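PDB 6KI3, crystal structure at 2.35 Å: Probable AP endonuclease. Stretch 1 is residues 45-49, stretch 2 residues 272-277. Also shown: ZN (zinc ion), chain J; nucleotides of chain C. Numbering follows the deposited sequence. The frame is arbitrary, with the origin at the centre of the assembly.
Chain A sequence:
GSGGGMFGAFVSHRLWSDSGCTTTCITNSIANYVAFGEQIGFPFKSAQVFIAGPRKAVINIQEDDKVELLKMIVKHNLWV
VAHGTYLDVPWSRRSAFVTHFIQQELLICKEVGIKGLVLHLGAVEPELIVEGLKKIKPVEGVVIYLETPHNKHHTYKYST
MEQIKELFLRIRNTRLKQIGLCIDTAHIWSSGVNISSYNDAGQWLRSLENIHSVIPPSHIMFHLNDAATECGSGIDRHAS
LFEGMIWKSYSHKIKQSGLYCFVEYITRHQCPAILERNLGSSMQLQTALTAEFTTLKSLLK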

# COMPACT_ATOMS: atom_id res chain seq x y z
N LYS A 45 6.76 -5.08 11.24
CA LYS A 45 7.17 -6.13 10.32
C LYS A 45 7.20 -5.66 8.87
O LYS A 45 7.76 -6.37 8.02
CB LYS A 45 6.23 -7.34 10.45
N SER A 46 6.63 -4.50 8.57
CA SER A 46 6.60 -3.98 7.21
C SER A 46 6.84 -2.48 7.23
O SER A 46 6.87 -1.85 8.29
CB SER A 46 5.28 -4.30 6.50
OG SER A 46 4.19 -3.64 7.12
N ALA A 47 7.01 -1.91 6.04
CA ALA A 47 7.21 -0.48 5.86
C ALA A 47 7.02 -0.16 4.38
O ALA A 47 7.08 -1.05 3.53
CB ALA A 47 8.59 -0.03 6.33
N GLN A 48 6.74 1.09 4.09
CA GLN A 48 6.60 1.60 2.75
C GLN A 48 7.43 2.89 2.53
O GLN A 48 7.43 3.76 3.34
CB GLN A 48 5.14 1.81 2.39
CG GLN A 48 4.93 2.32 0.98
CD GLN A 48 3.46 2.44 0.61
OE1 GLN A 48 2.84 1.48 0.24
NE2 GLN A 48 2.93 3.60 0.72
N VAL A 49 8.13 2.98 1.42
CA VAL A 49 8.97 4.13 1.13
C VAL A 49 8.85 4.50 -0.34
O VAL A 49 8.42 3.70 -1.17
CB VAL A 49 10.46 3.87 1.48
CG1 VAL A 49 10.66 3.76 2.98
CG2 VAL A 49 10.95 2.62 0.77
N PRO A 272 0.74 -8.21 4.04
CA PRO A 272 1.32 -6.94 4.50
C PRO A 272 0.23 -5.88 4.63
O PRO A 272 -0.68 -5.79 3.81
CB PRO A 272 2.31 -6.58 3.39
CG PRO A 272 2.47 -7.84 2.57
CD PRO A 272 1.18 -8.56 2.68
N ALA A 273 0.35 -5.08 5.68
CA ALA A 273 -0.60 -4.00 5.96
C ALA A 273 0.18 -2.74 6.27
O ALA A 273 1.00 -2.72 7.20
CB ALA A 273 -1.53 -4.36 7.12
N ILE A 274 -0.07 -1.68 5.50
CA ILE A 274 0.66 -0.42 5.61
C ILE A 274 -0.32 0.68 5.97
O ILE A 274 -1.33 0.87 5.28
CB ILE A 274 1.41 -0.08 4.31
CG1 ILE A 274 2.32 -1.24 3.89
CG2 ILE A 274 2.20 1.20 4.47
CD1 ILE A 274 3.50 -1.45 4.81
N LEU A 275 -0.02 1.42 7.04
CA LEU A 275 -0.77 2.62 7.39
C LEU A 275 -0.10 3.82 6.74
O LEU A 275 1.12 4.00 6.85
CB LEU A 275 -0.83 2.81 8.91
CG LEU A 275 -1.72 1.88 9.75
CD1 LEU A 275 -1.14 0.48 9.88
CD2 LEU A 275 -1.96 2.50 11.12
N GLU A 276 -0.89 4.65 6.06
CA GLU A 276 -0.37 5.80 5.33
C GLU A 276 -0.87 7.07 6.00
O GLU A 276 -1.92 7.61 5.64
CB GLU A 276 -0.78 5.73 3.86
CG GLU A 276 -0.48 4.39 3.21
CD GLU A 276 -0.90 4.34 1.75
OE1 GLU A 276 -0.03 4.52 0.87
OE2 GLU A 276 -2.10 4.14 1.49
N ARG A 277 -0.09 7.59 6.91
CA ARG A 277 -0.44 8.80 7.59
C ARG A 277 0.49 9.92 7.30
O ARG A 277 1.64 9.76 7.36
CB ARG A 277 -0.40 8.61 9.08
CG ARG A 277 -1.43 7.71 9.67
CD ARG A 277 -2.85 8.09 9.43
NE ARG A 277 -3.53 6.85 9.60
CZ ARG A 277 -3.76 6.00 8.63
NH1 ARG A 277 -3.48 6.29 7.40
NH2 ARG A 277 -4.31 4.88 8.90
ZN ZN J . -2.52 3.98 -0.76
O5' 3DR C 1 -1.36 7.57 -0.57
P 3DR C 1 -2.40 7.11 -1.71
OP1 3DR C 1 -1.51 6.70 -2.86
OP2 3DR C 1 -3.15 5.98 -1.06
OP3 3DR C 1 -3.22 8.34 -1.98
C2' 3DR C 1 2.71 8.30 0.97
C5' 3DR C 1 -0.19 8.33 -0.89
C4' 3DR C 1 0.42 8.82 0.42
O4' 3DR C 1 0.44 7.75 1.36
C1' 3DR C 1 1.75 7.54 1.88
C3' 3DR C 1 1.85 9.30 0.23
O3' 3DR C 1 2.00 10.58 0.85

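Contact between strand 46-49 and strand 272-275 of the probable AP endonuclease, two segments of one chain whose touching residues lie at least 226 positions apart in sequence. The strand axes come within 6.9 Å of each other, and their N-to-C directions diverge by 54°. At that spacing the strands meet through side chains, and no backbone-to-backbone hydrogen bond links them. The CA atoms of Ser46 and Pro272 are 6.6 Å apart, as are those of Ala47 and Ile274. Together the two sides bury 240 Å², most of it on Ile274, Gln48 and Ser46.

Ile274 gives up the largest area, 73 Å². Its CA-to-CB bond points toward stretch 1, and chi1 and chi2 both lie in the m well (-55° and -69°). Ile274 CD1 lies 3.3 Å from Ser46 OG and 3.7 Å from the backbone N of Ala47 and also comes within 4.2 Å of Gln48 N, while Ile274 CG2 packs against the aliphatic base of Gln48, 3.7 Å from Gln48 CB. One side chain thus spans three consecutive residues of the facing strand. Ala47, between the other two, points its CB away, so Ile274 meets it at the backbone rather than at the methyl group.

Gln48 covers 60 Å² and combines an apolar contact with a polar one. Its CB rests on Ile274, while chi1 and chi2, both t (-179° and 176°), stretch the chain out to carry the amide past the isoleucine toward Glu276. There Gln48 NE2 donates a hydrogen bond to Glu276 OE1 at 3.1 Å, with an N-H...acceptor angle of 153°. The other amide atom, Gln48 OE1, is hydrogen-bonded elsewhere in the structure.

Glu276 lies just beyond the strand, and its CA-to-CB bond points sideways; the end of the side chain nevertheless comes nearer to stretch 1, which is how the carboxylate meets the glutamine amide. Its two oxygens have different partners. Glu276 OE2 binds the zinc ion at 2.3 Å, whereas Glu276 OE1 accepts the bond from Gln48 and lies 3.3 Å from O4' of 3DR1 in chain C. The same nucleotide reaches the metal through its phosphate, with OP2 of 3DR1 2.1 Å from ZN. Gln48 therefore bonds to a metal ligand through the carboxylate oxygen that is not the one binding the zinc, a second-shell contact next to the abasic sugar, in keeping with an AP endonuclease.

Ser46 contributes 49 Å². Its CA-to-CB bond points toward stretch 2, and chi1 is p (66°). Besides touching the isoleucine methyl, Ser46 OG sits 3.3 Å from the backbone oxygen Ala273 O, and it is hydrogen-bonded elsewhere in the structure. The CB atoms of Ser46 and Gln48 both point toward stretch 2 while that of Ala47 points away, the alternation expected of an extended strand; in stretch 2, Ala273 likewise turns its methyl away and the next residue, Ile274, points in.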